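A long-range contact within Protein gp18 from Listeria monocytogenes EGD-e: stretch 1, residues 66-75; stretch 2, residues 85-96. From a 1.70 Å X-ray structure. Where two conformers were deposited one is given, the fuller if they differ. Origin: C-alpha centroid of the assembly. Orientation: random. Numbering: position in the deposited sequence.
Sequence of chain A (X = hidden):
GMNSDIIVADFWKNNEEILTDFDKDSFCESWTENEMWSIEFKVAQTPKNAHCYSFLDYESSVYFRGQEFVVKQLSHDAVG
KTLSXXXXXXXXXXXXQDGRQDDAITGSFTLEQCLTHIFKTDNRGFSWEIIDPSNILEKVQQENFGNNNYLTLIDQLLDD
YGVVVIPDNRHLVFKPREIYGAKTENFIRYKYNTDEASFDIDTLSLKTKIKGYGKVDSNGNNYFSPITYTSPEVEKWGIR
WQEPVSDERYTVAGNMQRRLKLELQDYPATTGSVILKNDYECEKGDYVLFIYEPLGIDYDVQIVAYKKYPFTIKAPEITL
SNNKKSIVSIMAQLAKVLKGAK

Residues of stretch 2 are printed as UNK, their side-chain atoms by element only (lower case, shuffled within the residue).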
# COMPACT_ATOMS: atom_id res chain seq x y z
N GLY A 66 -26.31 -24.85 -9.70
CA GLY A 66 -25.37 -25.91 -10.05
C GLY A 66 -23.97 -25.67 -9.54
O GLY A 66 -23.09 -26.51 -9.78
N GLN A 67 -23.75 -24.57 -8.80
CA GLN A 67 -22.44 -24.29 -8.23
C GLN A 67 -22.51 -24.19 -6.73
O GLN A 67 -23.54 -23.82 -6.18
CB GLN A 67 -21.90 -22.98 -8.79
CG GLN A 67 -21.75 -23.02 -10.32
CD GLN A 67 -20.66 -23.97 -10.75
OE1 GLN A 67 -19.54 -23.94 -10.23
NE2 GLN A 67 -20.98 -24.84 -11.69
N GLU A 68 -21.39 -24.51 -6.08
CA GLU A 68 -21.28 -24.53 -4.61
C GLU A 68 -20.49 -23.31 -4.11
O GLU A 68 -19.42 -23.03 -4.62
CB GLU A 68 -20.56 -25.79 -4.15
CG GLU A 68 -20.51 -25.99 -2.65
CD GLU A 68 -19.78 -27.28 -2.23
OE1 GLU A 68 -19.45 -28.08 -3.13
OE2 GLU A 68 -19.57 -27.51 -1.03
N PHE A 69 -21.05 -22.65 -3.10
CA PHE A 69 -20.45 -21.46 -2.44
C PHE A 69 -20.41 -21.77 -0.96
O PHE A 69 -21.31 -22.45 -0.43
CB PHE A 69 -21.29 -20.22 -2.69
CG PHE A 69 -21.48 -19.89 -4.16
CD1 PHE A 69 -22.50 -20.49 -4.91
CD2 PHE A 69 -20.61 -18.98 -4.78
CE1 PHE A 69 -22.67 -20.20 -6.25
CE2 PHE A 69 -20.75 -18.68 -6.11
CZ PHE A 69 -21.75 -19.29 -6.87
N VAL A 70 -19.36 -21.32 -0.29
CA VAL A 70 -19.13 -21.66 1.10
C VAL A 70 -19.14 -20.40 1.97
O VAL A 70 -18.47 -19.42 1.64
CB VAL A 70 -17.75 -22.33 1.20
CG1 VAL A 70 -17.45 -22.70 2.64
CG2 VAL A 70 -17.77 -23.56 0.32
N VAL A 71 -19.92 -20.44 3.04
CA VAL A 71 -20.06 -19.27 3.93
C VAL A 71 -18.73 -19.02 4.66
O VAL A 71 -18.28 -19.88 5.41
CB VAL A 71 -21.19 -19.50 4.93
CG1 VAL A 71 -21.24 -18.39 5.96
CG2 VAL A 71 -22.54 -19.74 4.19
N LYS A 72 -18.09 -17.87 4.39
CA LYS A 72 -16.87 -17.43 5.08
C LYS A 72 -17.05 -16.17 5.93
O LYS A 72 -16.33 -15.98 6.91
CB LYS A 72 -15.76 -17.16 4.06
CG LYS A 72 -15.23 -18.39 3.32
CD LYS A 72 -14.68 -19.34 4.34
CE LYS A 72 -13.67 -20.29 3.81
NZ LYS A 72 -12.91 -20.88 4.98
N GLN A 73 -17.98 -15.28 5.54
CA GLN A 73 -18.35 -14.14 6.35
C GLN A 73 -19.83 -14.20 6.64
O GLN A 73 -20.61 -14.62 5.80
CB GLN A 73 -18.00 -12.86 5.65
CG GLN A 73 -16.52 -12.65 5.58
CD GLN A 73 -16.12 -11.50 4.69
OE1 GLN A 73 -16.29 -11.55 3.46
NE2 GLN A 73 -15.50 -10.48 5.30
N LEU A 74 -20.19 -13.82 7.87
CA LEU A 74 -21.55 -13.91 8.39
C LEU A 74 -21.70 -12.94 9.55
O LEU A 74 -20.91 -12.94 10.51
CB LEU A 74 -21.82 -15.34 8.87
CG LEU A 74 -23.21 -15.79 9.36
CD1 LEU A 74 -24.19 -15.78 8.21
CD2 LEU A 74 -23.15 -17.18 9.95
N SER A 75 -22.72 -12.10 9.43
CA SER A 75 -23.06 -11.12 10.48
C SER A 75 -24.21 -11.69 11.32
O SER A 75 -24.98 -12.52 10.85
CB SER A 75 -23.46 -9.81 9.81
OG SER A 75 -24.70 -9.97 9.15
N UNK A 85 -29.11 -12.29 9.36
CA UNK A 85 -27.73 -12.68 9.04
C UNK A 85 -27.43 -12.28 7.61
O UNK A 85 -28.27 -12.49 6.72
c UNK A 85 -27.75 -14.69 10.64
c UNK A 85 -27.64 -17.14 10.00
c UNK A 85 -27.11 -16.05 10.90
n UNK A 85 -27.59 -18.48 10.68
c UNK A 85 -27.47 -14.18 9.23
N UNK A 86 -26.26 -11.66 7.39
CA UNK A 86 -25.82 -11.28 6.07
C UNK A 86 -24.67 -12.23 5.76
O UNK A 86 -23.69 -12.29 6.51
c UNK A 86 -26.49 -8.83 6.26
c UNK A 86 -25.34 -9.83 6.03
o UNK A 86 -26.25 -7.60 6.16
o UNK A 86 -27.63 -9.27 6.55
N UNK A 87 -24.84 -13.01 4.69
CA UNK A 87 -23.88 -14.05 4.29
C UNK A 87 -23.04 -13.55 3.13
O UNK A 87 -23.56 -12.93 2.20
c UNK A 87 -26.53 -15.42 5.49
c UNK A 87 -23.67 -16.29 3.02
c UNK A 87 -25.28 -16.08 4.95
c UNK A 87 -24.63 -15.34 3.79
N UNK A 88 -21.75 -13.83 3.16
CA UNK A 88 -20.92 -13.72 2.00
C UNK A 88 -20.22 -15.07 1.83
O UNK A 88 -19.53 -15.53 2.72
c UNK A 88 -19.55 -10.05 1.97
n UNK A 88 -18.62 -10.16 0.84
c UNK A 88 -18.86 -9.74 -0.40
c UNK A 88 -20.57 -11.18 1.97
n UNK A 88 -20.02 -9.17 -0.72
c UNK A 88 -19.93 -12.56 2.14
n UNK A 88 -17.93 -9.91 -1.33
N UNK A 89 -20.43 -15.68 0.67
CA UNK A 89 -20.00 -17.04 0.37
C UNK A 89 -19.23 -17.10 -0.95
O UNK A 89 -19.83 -17.10 -2.03
c UNK A 89 -21.22 -18.01 0.31
N UNK A 90 -17.88 -17.09 -0.87
CA UNK A 90 -17.05 -17.35 -2.05
C UNK A 90 -17.25 -18.74 -2.67
O UNK A 90 -17.50 -19.72 -1.95
c UNK A 90 -15.62 -17.28 -1.50
c UNK A 90 -17.07 -16.78 0.32
c UNK A 90 -15.76 -16.37 -0.30
N UNK A 91 -17.18 -18.79 -3.98
CA UNK A 91 -17.26 -20.04 -4.72
C UNK A 91 -16.27 -21.08 -4.17
O UNK A 91 -15.18 -20.75 -3.73
c UNK A 91 -18.42 -21.41 -7.61
c UNK A 91 -17.02 -19.76 -6.18
c UNK A 91 -17.28 -20.94 -7.05
n UNK A 91 -16.29 -21.85 -7.35
c UNK A 91 -16.81 -22.81 -8.11
n UNK A 91 -18.09 -22.56 -8.29
N UNK A 92 -16.66 -22.35 -4.20
CA UNK A 92 -15.83 -23.46 -3.71
C UNK A 92 -14.41 -23.50 -4.29
O UNK A 92 -13.48 -23.94 -3.64
c UNK A 92 -16.58 -24.82 -3.95
c UNK A 92 -16.20 -25.79 -1.67
c UNK A 92 -15.93 -25.93 -3.11
c UNK A 92 -16.72 -25.13 -5.42
N UNK A 93 -14.23 -22.95 -5.49
CA UNK A 93 -12.88 -22.84 -6.09
C UNK A 93 -11.89 -22.24 -5.11
O UNK A 93 -10.78 -22.75 -4.97
c UNK A 93 -10.73 -22.57 -8.37
c UNK A 93 -11.59 -21.59 -7.88
c UNK A 93 -9.12 -20.91 -8.95
c UNK A 93 -12.95 -21.98 -7.33
o UNK A 93 -7.91 -20.56 -9.49
c UNK A 93 -9.48 -22.23 -8.87
c UNK A 93 -11.22 -20.27 -7.96
c UNK A 93 -9.98 -19.91 -8.49
N UNK A 94 -12.30 -21.18 -4.44
CA UNK A 94 -11.39 -20.41 -3.55
C UNK A 94 -10.91 -21.17 -2.32
O UNK A 94 -9.91 -20.81 -1.70
c UNK A 94 -11.97 -16.69 -6.73
c UNK A 94 -13.15 -18.04 -5.14
c UNK A 94 -13.15 -17.26 -6.31
c UNK A 94 -10.81 -16.87 -6.01
o UNK A 94 -11.88 -15.92 -7.86
c UNK A 94 -11.99 -19.06 -3.19
c UNK A 94 -10.84 -17.64 -4.86
c UNK A 94 -12.00 -18.19 -4.39
N UNK A 95 -11.60 -22.29 -2.01
CA UNK A 95 -11.13 -23.16 -0.93
C UNK A 95 -9.83 -23.91 -1.24
O UNK A 95 -9.27 -24.50 -0.35
c UNK A 95 -13.51 -23.45 -0.04
o UNK A 95 -12.46 -25.20 -1.44
c UNK A 95 -12.22 -24.19 -0.44
N UNK A 96 -9.37 -23.89 -2.50
CA UNK A 96 -8.07 -24.50 -2.84
C UNK A 96 -6.90 -23.84 -2.11
O UNK A 96 -5.80 -24.42 -1.99
c UNK A 96 -7.82 -24.53 -4.36
s UNK A 96 -7.43 -23.02 -5.19

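Position 85 carries four carbons in an unbranched row ending in nitrogen, and its CB lies 3.8 Å from Leu74 CD1; this is lysine. The CA of Lys85 makes a CA-H...O contact with Ser75 O at 3.3 Å.

Position 86 has two carbons, the second bearing two oxygens, a carboxylate one carbon from CA, and its CB lies 3.2 Å from Ser75 OG; hence aspartate. The backbone of Asp86 bonds to Ser75 twice, once to its backbone and once to its side chain: Ser75 N donates to Asp86 O at 3.1 Å, and Asp86 N donates to Ser75 OG at 2.9 Å.

Position 87 has four carbons forking at the first, with one arm two carbons long, and they touch Leu74 and Val71; this is isoleucine. Ile87 CG1 sits 3.5 Å from Leu74 CD1 and Ile87 CG2 3.8 Å from Val71 CG2, packing on the sheet face that Leu74 shares.

Position 88 shows three carbons, a nitrogen, then a carbon carrying two more nitrogens, a guanidinium with Gln73 OE1 near its plane, and so arginine. Gln73 OE1 lies 3.8 Å from Arg88 NE, too far to count as a hydrogen bond.

Position 89 has one side-chain carbon, its CB, 3.7 Å from Phe69 CB: alanine. Ala89 CA approaches Val70 O to 3.1 Å.

Position 90 has three carbons closing a ring onto the backbone nitrogen, and the ring touches Lys72: proline. Pro90 N has no hydrogen to share, so its 3.5 Å approach to Val70 O is not a hydrogen bond, whereas Pro90 O accepts one from Val70 N at 3.0 Å.

Position 91 has one carbon and a five-membered ring of three carbons and two nitrogens, touching Gln67 and Phe69: histidine. His91 NE2 donates to Gln67 OE1 (2.8 Å, 162°), and the ring points its edge at the face of Phe69, with planes at 86° and centroids 5.3 Å apart.

Position 92 again forks at the first of four carbons, with one two-carbon arm, and touches Val70: isoleucine. Ile92 CD1 reaches Val70 CG2 at 3.4 Å, and Ile92 N donates to Glu68 O at 2.9 Å.

Positions 93 and 94 each hold a carbon and a six-carbon ring bearing oxygen, neither touching stretch 1: Tyr93 and Tyr94. Position 95 has one carbon carrying an oxygen and a carbon, and touches Val70: threonine, with Thr95 CG2 4.3 Å from Val70 CG2. Position 96 has a carbon then sulfur, out of reach: Cys96.

The contact buries 904 Å² and rests on two ladders whose register shifts by one. Gln73 and Arg88 form an antiparallel pair through reciprocal backbone bonds; at the shift, Arg88 O accepts from both Lys72 N and Gln73 N, each at 3.2 Å. Apolar packing and the histidine bond reinforce this backbone frame.

Stretch 2, residues 85-96: KDIRAPHIYYTC
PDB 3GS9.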